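Local coordinates for superantigen-like protein SSL10 (Staphylococcus aureus subsp. aureus, PDB 6LWT), which probably inhibits classical complement activation by binding the Fc region of human IgG and interfering with C1q binding to IgG, and probably also impairs plasma clotting through prothrombin, at residues 27-32 with 44-49; 102-108 with 121-127; 128-134 with 183-189. The contacts are given in a common frame with arbitrary orientation. Numbering follows the deposited sequence.

Contact 1: residues 27-32 with 44-49; sequences MEMKNI and FKFRGI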
loop_
_atom_site.group_PDB
_atom_site.type_symbol
_atom_site.label_atom_id
_atom_site.label_comp_id
_atom_site.label_asym_id
_atom_site.label_seq_id
_atom_site.Cartn_x
_atom_site.Cartn_y
_atom_site.Cartn_z
ATOM N N MET A 27 -7.724 -6.432 -4.193
ATOM C CA MET A 27 -9.134 -6.049 -4.221
ATOM C C MET A 27 -9.356 -4.954 -3.209
ATOM O O MET A 27 -8.810 -5.019 -2.103
ATOM C CB MET A 27 -10.045 -7.227 -3.834
ATOM C CG MET A 27 -9.932 -8.476 -4.689
ATOM S SD MET A 27 -11.349 -9.576 -4.443
ATOM C CE MET A 27 -10.898 -10.298 -2.873
ATOM N N GLU A 28 -10.141 -3.945 -3.592
ATOM C CA GLU A 28 -10.625 -2.940 -2.653
ATOM C C GLU A 28 -12.006 -3.363 -2.216
ATOM O O GLU A 28 -12.909 -3.514 -3.045
ATOM C CB GLU A 28 -10.697 -1.569 -3.299
ATOM C CG GLU A 28 -9.353 -1.069 -3.766
ATOM C CD GLU A 28 -9.368 0.393 -4.151
ATOM O OE1 GLU A 28 -8.857 0.714 -5.244
ATOM O OE2 GLU A 28 -9.876 1.217 -3.354
ATOM N N MET A 29 -12.166 -3.583 -0.918
ATOM C CA MET A 29 -13.426 -4.071 -0.374
ATOM C C MET A 29 -13.926 -3.057 0.620
ATOM O O MET A 29 -13.258 -2.744 1.614
ATOM C CB MET A 29 -13.244 -5.429 0.270
ATOM C CG MET A 29 -12.849 -6.509 -0.729
ATOM S SD MET A 29 -12.279 -7.998 0.081
ATOM C CE MET A 29 -10.730 -7.450 0.726
ATOM N N LYS A 30 -15.108 -2.534 0.321
ATOM C CA LYS A 30 -15.706 -1.448 1.072
ATOM C C LYS A 30 -16.822 -2.008 1.980
ATOM O O LYS A 30 -17.496 -2.994 1.631
ATOM C CB LYS A 30 -16.202 -0.387 0.068
ATOM C CG LYS A 30 -17.279 0.550 0.568
ATOM C CD LYS A 30 -17.531 1.698 -0.403
ATOM C CE LYS A 30 -16.729 2.945 -0.037
ATOM N NZ LYS A 30 -17.165 4.148 -0.805
ATOM N N ASN A 31 -16.987 -1.399 3.152
ATOM C CA ASN A 31 -18.127 -1.680 4.035
ATOM C C ASN A 31 -18.204 -3.160 4.488
ATOM O O ASN A 31 -19.261 -3.804 4.425
ATOM C CB ASN A 31 -19.423 -1.231 3.331
ATOM C CG ASN A 31 -20.563 -0.978 4.296
ATOM O OD1 ASN A 31 -20.407 -0.258 5.285
ATOM N ND2 ASN A 31 -21.726 -1.544 4.002
ATOM N N ILE A 32 -17.056 -3.677 4.930
ATOM C CA ILE A 32 -16.880 -5.088 5.304
ATOM C C ILE A 32 -17.235 -5.319 6.774
ATOM O O ILE A 32 -16.845 -4.525 7.626
ATOM C CB ILE A 32 -15.409 -5.541 5.036
ATOM C CG1 ILE A 32 -15.148 -5.642 3.529
ATOM C CG2 ILE A 32 -15.055 -6.861 5.729
ATOM C CD1 ILE A 32 -16.066 -6.581 2.770
ATOM N N PHE A 44 -13.244 -12.653 7.231
ATOM C CA PHE A 44 -14.529 -12.433 6.614
ATOM C C PHE A 44 -14.606 -13.138 5.267
ATOM O O PHE A 44 -13.623 -13.704 4.785
ATOM C CB PHE A 44 -14.816 -10.934 6.461
ATOM C CG PHE A 44 -13.836 -10.203 5.580
ATOM C CD1 PHE A 44 -12.599 -9.810 6.070
ATOM C CD2 PHE A 44 -14.163 -9.885 4.271
ATOM C CE1 PHE A 44 -11.700 -9.119 5.273
ATOM C CE2 PHE A 44 -13.277 -9.184 3.472
ATOM C CZ PHE A 44 -12.044 -8.805 3.972
ATOM N N LYS A 45 -15.794 -13.112 4.686
ATOM C CA LYS A 45 -15.992 -13.594 3.328
ATOM C C LYS A 45 -16.422 -12.450 2.435
ATOM O O LYS A 45 -17.211 -11.606 2.841
ATOM C CB LYS A 45 -17.011 -14.731 3.300
ATOM C CG LYS A 45 -16.443 -16.018 3.872
ATOM C CD LYS A 45 -17.532 -17.043 4.171
ATOM C CE LYS A 45 -17.961 -17.800 2.930
ATOM N NZ LYS A 45 -18.807 -18.974 3.297
ATOM N N PHE A 46 -15.859 -12.407 1.237
ATOM C CA PHE A 46 -16.212 -11.394 0.263
ATOM C C PHE A 46 -16.460 -12.079 -1.057
ATOM O O PHE A 46 -15.550 -12.708 -1.606
ATOM C CB PHE A 46 -15.097 -10.369 0.100
ATOM C CG PHE A 46 -15.385 -9.343 -0.952
ATOM C CD1 PHE A 46 -16.308 -8.331 -0.708
ATOM C CD2 PHE A 46 -14.763 -9.402 -2.195
ATOM C CE1 PHE A 46 -16.592 -7.381 -1.678
ATOM C CE2 PHE A 46 -15.038 -8.454 -3.171
ATOM C CZ PHE A 46 -15.962 -7.446 -2.916
ATOM N N ARG A 47 -17.691 -11.963 -1.557
ATOM C CA ARG A 47 -18.084 -12.623 -2.806
ATOM C C ARG A 47 -17.813 -14.131 -2.629
ATOM O O ARG A 47 -17.415 -14.829 -3.559
ATOM C CB ARG A 47 -17.301 -11.995 -3.983
ATOM C CG ARG A 47 -17.982 -12.034 -5.341
ATOM C CD ARG A 47 -16.987 -11.782 -6.466
ATOM N NE ARG A 47 -16.482 -10.407 -6.419
ATOM C CZ ARG A 47 -15.244 -10.015 -6.721
ATOM N NH1 ARG A 47 -14.299 -10.873 -7.121
ATOM N NH2 ARG A 47 -14.941 -8.728 -6.621
ATOM N N GLY A 48 -18.013 -14.608 -1.397
ATOM C CA GLY A 48 -17.732 -15.984 -1.015
ATOM C C GLY A 48 -16.275 -16.385 -0.813
ATOM O O GLY A 48 -16.009 -17.529 -0.497
ATOM N N ILE A 49 -15.330 -15.477 -1.006
ATOM C CA ILE A 49 -13.916 -15.801 -0.855
ATOM C C ILE A 49 -13.545 -15.624 0.613
ATOM O O ILE A 49 -13.855 -14.595 1.205
ATOM C CB ILE A 49 -13.011 -14.860 -1.661
ATOM C CG1 ILE A 49 -13.381 -14.859 -3.145
ATOM C CG2 ILE A 49 -11.554 -15.284 -1.513
ATOM C CD1 ILE A 49 -12.922 -13.591 -3.836
#

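Contact 2: residues 102-108 with 121-127; sequences VSAPILN and GYPYYIK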
loop_
_atom_site.group_PDB
_atom_site.type_symbol
_atom_site.label_atom_id
_atom_site.label_comp_id
_atom_site.label_asym_id
_atom_site.label_seq_id
_atom_site.Cartn_x
_atom_site.Cartn_y
_atom_site.Cartn_z
ATOM N N VAL A 102 -11.490 14.823 -3.349
ATOM C CA VAL A 102 -10.448 14.088 -4.058
ATOM C C VAL A 102 -9.113 14.779 -3.826
ATOM O O VAL A 102 -8.927 15.942 -4.216
ATOM C CB VAL A 102 -10.691 13.999 -5.587
ATOM C CG1 VAL A 102 -9.605 13.155 -6.258
ATOM C CG2 VAL A 102 -12.060 13.414 -5.900
ATOM N N SER A 103 -8.186 14.054 -3.205
ATOM C CA SER A 103 -6.860 14.574 -2.933
ATOM C C SER A 103 -5.956 14.421 -4.140
ATOM O O SER A 103 -5.922 13.362 -4.757
ATOM C CB SER A 103 -6.269 13.844 -1.736
ATOM O OG SER A 103 -7.033 14.112 -0.589
ATOM N N ALA A 104 -5.208 15.483 -4.467
ATOM C CA ALA A 104 -4.343 15.496 -5.643
ATOM C C ALA A 104 -2.923 16.005 -5.323
ATOM O O ALA A 104 -2.463 16.997 -5.909
ATOM C CB ALA A 104 -4.971 16.341 -6.743
ATOM N N PRO A 105 -2.202 15.312 -4.415
ATOM C CA PRO A 105 -0.788 15.689 -4.243
ATOM C C PRO A 105 -0.017 15.579 -5.538
ATOM O O PRO A 105 -0.360 14.772 -6.405
ATOM C CB PRO A 105 -0.243 14.637 -3.260
ATOM C CG PRO A 105 -1.183 13.488 -3.393
ATOM C CD PRO A 105 -2.538 14.112 -3.636
ATOM N N ILE A 106 1.054 16.350 -5.640
ATOM C CA ILE A 106 1.910 16.280 -6.802
ATOM C C ILE A 106 2.931 15.161 -6.633
ATOM O O ILE A 106 3.693 15.149 -5.673
ATOM C CB ILE A 106 2.621 17.612 -7.082
ATOM C CG1 ILE A 106 1.585 18.753 -7.211
ATOM C CG2 ILE A 106 3.477 17.476 -8.329
ATOM C CD1 ILE A 106 0.554 18.556 -8.302
ATOM N N LEU A 107 2.933 14.259 -7.608
ATOM C CA LEU A 107 3.927 13.208 -7.729
ATOM C C LEU A 107 5.025 13.718 -8.650
ATOM O O LEU A 107 4.732 14.144 -9.773
ATOM C CB LEU A 107 3.278 11.964 -8.323
ATOM C CG LEU A 107 4.131 10.772 -8.742
ATOM C CD1 LEU A 107 5.035 10.323 -7.632
ATOM C CD2 LEU A 107 3.209 9.634 -9.185
ATOM N N ASN A 108 6.273 13.679 -8.204
ATOM C CA ASN A 108 7.372 14.074 -9.077
ATOM C C ASN A 108 8.381 12.950 -9.217
ATOM O O ASN A 108 8.729 12.305 -8.216
ATOM C CB ASN A 108 7.968 15.447 -8.719
ATOM C CG ASN A 108 8.802 15.464 -7.442
ATOM O OD1 ASN A 108 8.338 15.901 -6.390
ATOM N ND2 ASN A 108 10.055 15.065 -7.545
ATOM N N GLY A 121 6.707 16.669 -12.648
ATOM C CA GLY A 121 5.711 16.546 -11.599
ATOM C C GLY A 121 4.310 16.593 -12.170
ATOM O O GLY A 121 4.041 17.370 -13.089
ATOM N N TYR A 122 3.407 15.805 -11.605
ATOM C CA TYR A 122 2.004 15.803 -12.032
ATOM C C TYR A 122 1.100 15.322 -10.893
ATOM O O TYR A 122 1.578 14.655 -9.962
ATOM C CB TYR A 122 1.827 14.951 -13.295
ATOM C CG TYR A 122 2.381 13.564 -13.185
ATOM C CD1 TYR A 122 1.588 12.500 -12.708
ATOM C CD2 TYR A 122 3.697 13.301 -13.538
ATOM C CE1 TYR A 122 2.109 11.210 -12.595
ATOM C CE2 TYR A 122 4.229 12.025 -13.430
ATOM C CZ TYR A 122 3.443 10.985 -12.955
ATOM O OH TYR A 122 4.036 9.737 -12.865
ATOM N N PRO A 123 -0.202 15.681 -10.935
ATOM C CA PRO A 123 -1.084 15.243 -9.869
ATOM C C PRO A 123 -1.306 13.730 -9.831
ATOM O O PRO A 123 -1.400 13.074 -10.867
ATOM C CB PRO A 123 -2.411 15.978 -10.156
ATOM C CG PRO A 123 -2.064 17.098 -11.056
ATOM C CD PRO A 123 -0.865 16.652 -11.826
ATOM N N TYR A 124 -1.358 13.211 -8.613
ATOM C CA TYR A 124 -1.609 11.803 -8.340
ATOM C C TYR A 124 -2.844 11.772 -7.464
ATOM O O TYR A 124 -2.832 12.342 -6.383
ATOM C CB TYR A 124 -0.435 11.171 -7.599
ATOM C CG TYR A 124 -0.699 9.730 -7.286
ATOM C CD1 TYR A 124 -0.564 8.752 -8.269
ATOM C CD2 TYR A 124 -1.177 9.351 -6.024
ATOM C CE1 TYR A 124 -0.850 7.417 -7.996
ATOM C CE2 TYR A 124 -1.481 8.030 -5.743
ATOM C CZ TYR A 124 -1.308 7.063 -6.725
ATOM O OH TYR A 124 -1.610 5.745 -6.431
ATOM N N TYR A 125 -3.915 11.145 -7.952
ATOM C CA TYR A 125 -5.223 11.275 -7.329
ATOM C C TYR A 125 -5.479 10.167 -6.316
ATOM O O TYR A 125 -5.138 9.009 -6.552
ATOM C CB TYR A 125 -6.329 11.312 -8.401
ATOM C CG TYR A 125 -6.171 12.484 -9.333
ATOM C CD1 TYR A 125 -6.532 13.768 -8.932
ATOM C CD2 TYR A 125 -5.626 12.317 -10.606
ATOM C CE1 TYR A 125 -6.365 14.855 -9.780
ATOM C CE2 TYR A 125 -5.454 13.396 -11.463
ATOM C CZ TYR A 125 -5.826 14.659 -11.044
ATOM O OH TYR A 125 -5.640 15.728 -11.878
ATOM N N ILE A 126 -6.040 10.563 -5.178
ATOM C CA ILE A 126 -6.464 9.667 -4.119
ATOM C C ILE A 126 -7.921 10.007 -3.770
ATOM O O ILE A 126 -8.202 11.127 -3.312
ATOM C CB ILE A 126 -5.578 9.834 -2.878
ATOM C CG1 ILE A 126 -4.127 9.479 -3.226
ATOM C CG2 ILE A 126 -6.075 8.940 -1.759
ATOM C CD1 ILE A 126 -3.138 9.839 -2.163
ATOM N N LYS A 127 -8.818 9.037 -3.961
ATOM C CA LYS A 127 -10.276 9.263 -3.815
ATOM C C LYS A 127 -10.729 9.169 -2.350
ATOM O O LYS A 127 -11.637 9.886 -1.933
ATOM C CB LYS A 127 -11.125 8.276 -4.641
ATOM C CG LYS A 127 -10.569 7.779 -5.967
ATOM C CD LYS A 127 -10.412 8.856 -7.027
ATOM C CE LYS A 127 -9.349 8.442 -8.035
ATOM N NZ LYS A 127 -9.501 9.145 -9.331
#

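Contact 3: residues 128-134 with 183-189; sequences KEKITLK and MGEVIES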
loop_
_atom_site.group_PDB
_atom_site.type_symbol
_atom_site.label_atom_id
_atom_site.label_comp_id
_atom_site.label_asym_id
_atom_site.label_seq_id
_atom_site.Cartn_x
_atom_site.Cartn_y
_atom_site.Cartn_z
ATOM N N LYS A 128 -10.089 8.300 -1.575
ATOM C CA LYS A 128 -10.471 8.077 -0.179
ATOM C C LYS A 128 -10.024 9.204 0.751
ATOM O O LYS A 128 -8.993 9.829 0.538
ATOM C CB LYS A 128 -9.863 6.771 0.326
ATOM C CG LYS A 128 -10.253 5.527 -0.445
ATOM C CD LYS A 128 -9.321 4.372 -0.106
ATOM C CE LYS A 128 -10.083 3.067 -0.209
ATOM N NZ LYS A 128 -9.214 1.883 -0.078
ATOM N N GLU A 129 -10.790 9.425 1.810
ATOM C CA GLU A 129 -10.410 10.344 2.881
ATOM C C GLU A 129 -9.191 9.851 3.655
ATOM O O GLU A 129 -8.398 10.660 4.142
ATOM C CB GLU A 129 -11.572 10.529 3.870
ATOM C CG GLU A 129 -11.220 11.319 5.125
ATOM C CD GLU A 129 -12.418 11.622 6.015
ATOM O OE1 GLU A 129 -13.462 12.072 5.484
ATOM O OE2 GLU A 129 -12.306 11.427 7.250
ATOM N N LYS A 130 -9.104 8.539 3.844
ATOM C CA LYS A 130 -7.966 7.921 4.530
ATOM C C LYS A 130 -7.405 6.827 3.656
ATOM O O LYS A 130 -8.130 6.218 2.891
ATOM C CB LYS A 130 -8.384 7.315 5.866
ATOM C CG LYS A 130 -8.355 8.302 7.016
ATOM C CD LYS A 130 -9.125 7.748 8.214
ATOM C CE LYS A 130 -9.752 8.852 9.050
ATOM N NZ LYS A 130 -10.888 8.312 9.831
ATOM N N ILE A 131 -6.095 6.590 3.770
ATOM C CA ILE A 131 -5.441 5.574 2.969
ATOM C C ILE A 131 -4.340 4.968 3.818
ATOM O O ILE A 131 -3.576 5.705 4.463
ATOM C CB ILE A 131 -4.911 6.148 1.625
ATOM C CG1 ILE A 131 -4.450 5.018 0.707
ATOM C CG2 ILE A 131 -3.784 7.176 1.815
ATOM C CD1 ILE A 131 -4.203 5.445 -0.722
ATOM N N THR A 132 -4.278 3.634 3.873
ATOM C CA THR A 132 -3.150 3.000 4.533
ATOM C C THR A 132 -1.866 3.243 3.754
ATOM O O THR A 132 -1.870 3.370 2.513
ATOM C CB THR A 132 -3.344 1.478 4.748
ATOM O OG1 THR A 132 -3.595 0.821 3.491
ATOM C CG2 THR A 132 -4.516 1.246 5.715
ATOM N N LEU A 133 -0.757 3.268 4.477
ATOM C CA LEU A 133 0.554 3.217 3.824
ATOM C C LEU A 133 0.690 2.008 2.914
ATOM O O LEU A 133 1.307 2.107 1.856
ATOM C CB LEU A 133 1.696 3.297 4.840
ATOM C CG LEU A 133 3.115 3.294 4.241
ATOM C CD1 LEU A 133 3.400 4.520 3.382
ATOM C CD2 LEU A 133 4.152 3.194 5.337
ATOM N N LYS A 134 0.085 0.879 3.294
ATOM C CA LYS A 134 0.035 -0.302 2.442
ATOM C C LYS A 134 -0.536 -0.026 1.043
ATOM O O LYS A 134 0.066 -0.397 0.028
ATOM C CB LYS A 134 -0.828 -1.366 3.119
ATOM C CG LYS A 134 -0.974 -2.628 2.312
ATOM C CD LYS A 134 -2.124 -3.479 2.832
ATOM C CE LYS A 134 -2.142 -4.818 2.144
ATOM N NZ LYS A 134 -0.912 -5.601 2.396
ATOM N N MET A 183 2.155 -1.988 7.416
ATOM C CA MET A 183 1.007 -2.080 6.518
ATOM C C MET A 183 -0.321 -1.696 7.158
ATOM O O MET A 183 -1.337 -1.653 6.468
ATOM C CB MET A 183 0.908 -3.482 5.918
ATOM C CG MET A 183 1.988 -3.735 4.896
ATOM S SD MET A 183 1.900 -5.387 4.233
ATOM C CE MET A 183 3.162 -5.295 2.992
ATOM N N GLY A 184 -0.319 -1.399 8.449
ATOM C CA GLY A 184 -1.514 -0.923 9.113
ATOM C C GLY A 184 -1.611 0.576 9.301
ATOM O O GLY A 184 -2.714 1.048 9.544
ATOM N N GLU A 185 -0.478 1.295 9.214
ATOM C CA GLU A 185 -0.399 2.777 9.328
ATOM C C GLU A 185 -1.447 3.452 8.446
ATOM O O GLU A 185 -1.514 3.125 7.269
ATOM C CB GLU A 185 0.963 3.288 8.826
ATOM C CG GLU A 185 2.132 3.244 9.803
ATOM C CD GLU A 185 2.516 4.602 10.403
ATOM O OE1 GLU A 185 3.313 4.575 11.351
ATOM O OE2 GLU A 185 2.048 5.685 9.966
ATOM N N VAL A 186 -2.183 4.425 8.980
ATOM C CA VAL A 186 -3.254 5.113 8.232
ATOM C C VAL A 186 -2.840 6.557 7.994
ATOM O O VAL A 186 -2.400 7.226 8.923
ATOM C CB VAL A 186 -4.595 5.084 8.986
ATOM C CG1 VAL A 186 -5.664 5.880 8.240
ATOM C CG2 VAL A 186 -5.059 3.650 9.199
ATOM N N ILE A 187 -2.961 7.023 6.751
ATOM C CA ILE A 187 -2.591 8.374 6.378
ATOM C C ILE A 187 -3.874 9.107 5.991
ATOM O O ILE A 187 -4.709 8.583 5.266
ATOM C CB ILE A 187 -1.588 8.408 5.205
ATOM C CG1 ILE A 187 -0.304 7.635 5.562
ATOM C CG2 ILE A 187 -1.278 9.860 4.831
ATOM C CD1 ILE A 187 0.586 7.337 4.369
ATOM N N GLU A 188 -4.004 10.329 6.478
ATOM C CA GLU A 188 -5.077 11.234 6.102
ATOM C C GLU A 188 -4.743 11.833 4.730
ATOM O O GLU A 188 -3.786 12.583 4.594
ATOM C CB GLU A 188 -5.184 12.319 7.173
ATOM C CG GLU A 188 -6.351 13.274 6.993
ATOM C CD GLU A 188 -7.618 12.888 7.739
ATOM O OE1 GLU A 188 -8.563 13.715 7.693
ATOM O OE2 GLU A 188 -7.685 11.792 8.362
ATOM N N SER A 189 -5.531 11.500 3.724
ATOM C CA SER A 189 -5.188 11.752 2.320
ATOM C C SER A 189 -4.939 13.227 1.975
ATOM O O SER A 189 -4.073 13.533 1.168
ATOM C CB SER A 189 -6.277 11.197 1.407
ATOM O OG SER A 189 -6.443 9.778 1.555
#

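Contact 1: residues 27-32 with 44-49
This is an apolar side-chain contact inside the OB-fold domain, where residues 27-32 and 44-49 face each other across the interior of the curled sheet without sharing a backbone hydrogen bond. The short strand axes of 27-30 and 44-46 come no closer than 10.0 Å and cross at 110°, so side chains have to fill the gap. Met27, Met29 and Ile32 reach across from one side, Phe44, Phe46 and Ile49 from the other.

Met29 sits between the two aromatic rings. Its CG lies 3.6 Å from the centroid of the Phe46 ring, almost on the ring normal, a CH-pi contact, and its SD is over the same face at 4.0 Å from the centroid. The same SD meets the edge of the Phe44 ring, 3.7 Å from Phe44 CE2, a Met-aromatic contact. Ile32 covers one face of Phe44, its CG2 standing 3.5 Å from the ring centroid, while Ile32 CD1 reaches Phe46 CD1 at 3.9 Å. Toward the surface, Met27 CE touches both Phe46 CD2 and Ile49 CD1 at 4.0 Å. Phe46 and Ile49 bracket a type I' turn, with Ile49 N bonded to Phe46 O at 2.8 Å.

The chain turns a corner at Asn31, where Asn31 and Ile32 form a G1 beta bulge opposite Leu71. Strand 71-76 pairs with 27-30, and its Val73 and Phe75 pack against Met29; strand 49-54 pairs with 41-46 and lays Ile51 and Val53 against Phe44.

Contact 2: residues 102-108 with 121-127
Residues 102-108 and 121-127 run antiparallel as the two arms of a beta hairpin, regular at one end and looser at the other. In the regular part, Leu107 and Tyr122 form a hydrogen-bonded pair, Leu107 N to Tyr122 O at 2.7 Å and Tyr122 N to Leu107 O at 2.8 Å, flanked by the non-hydrogen-bonded pairs Ile106-Pro123 and Asn108-Gly121. The CA atoms of Asn108 and Gly121 are only 3.9 Å apart. Tyr124 N then donates to Pro105 O at 2.9 Å. Beyond it, Ser103 and Ile126 make a single bridge, Ser103 N to Ile126 O at 2.9 Å and Ile126 N to Ser103 O at 2.8 Å. CA-H...O contacts fill in between, such as Tyr125 CA to Ser103 O at 3.4 Å.

Leu107 and Tyr122 share one face of the ladder, Leu107 CD2 lying 3.9 Å from Tyr122 CE1, and Leu107 CB packs on Tyr124 CB at 3.9 Å. Helix 133-148 lies on this side: His143 touches Leu107, Leu136 and Leu140 touch Tyr124, and the hydroxyls of Tyr122 and Tyr148 are hydrogen-bonded. More exposed, Ala104 CB meets Tyr125 CE1 at 3.7 Å and Ile106 CD1 meets Pro123 CG at 4.1 Å.

Pro105 has no amide hydrogen to return to Tyr124 O, so one bond holds that step; Pro123, in a non-hydrogen-bonded pair, needs none across the ladder. The main chain thus holds the arms together, while Leu107, Tyr122 and Tyr124 join this edge of the beta-grasp sheet to its helix.

Contact 3: residues 128-134 with 183-189
Ser189 closes one end of this contact twice over: its OG donates to Lys128 O at 2.7 Å and its N to Glu129 O at 3.0 Å. From there a short antiparallel ladder runs through the hydrogen-bonded pair Ile131-Ile187, with Ile187 N to Ile131 O at 2.7 Å and Ile131 N to Ile187 O at 2.9 Å. Leu133 N to Glu185 O, at 2.9 Å, carries the pairing into the first turn of helix 133-148. Thr132 is the N-cap of that helix, its OG1 bonded to Glu135 N.

Ile131 and Ile187 lie on one face of the ladder, and Leu133 CD1 packs on Ile187 CD1 at 4.1 Å. On the other, Lys130 CG meets Val186 CG1 at 3.8 Å. Strand 85-93 of the OB-fold domain also meets this second side, Ile93 touching Lys130 and Thr132.

Four backbone bonds and the Ser189 hydroxyl thus hold residues 128-133, which lead into the helix, against 185-189, with an apolar layer on the Ile131-Ile187 face.

How the contacts relate
From the N terminus, contact 1 closes first, bringing 44-49 back over 27-32 within the OB-fold domain. Contact 2 follows as the hairpin of 102-108 and 121-127 in the beta-grasp domain. The chain then passes directly into 128-134, and contact 3 closes the longest loop, 48 residues including most of helix 133-148. The three are in series; none nests or crosses. Contact 3 lies between the others: Ser189 packs on Ser103 and Ile126 of contact 2, while Lys128 reaches Glu28 of contact 1 in a long, weak ion pair across the two domains. Contacts 1 and 2 do not touch, their centres about 27 Å apart.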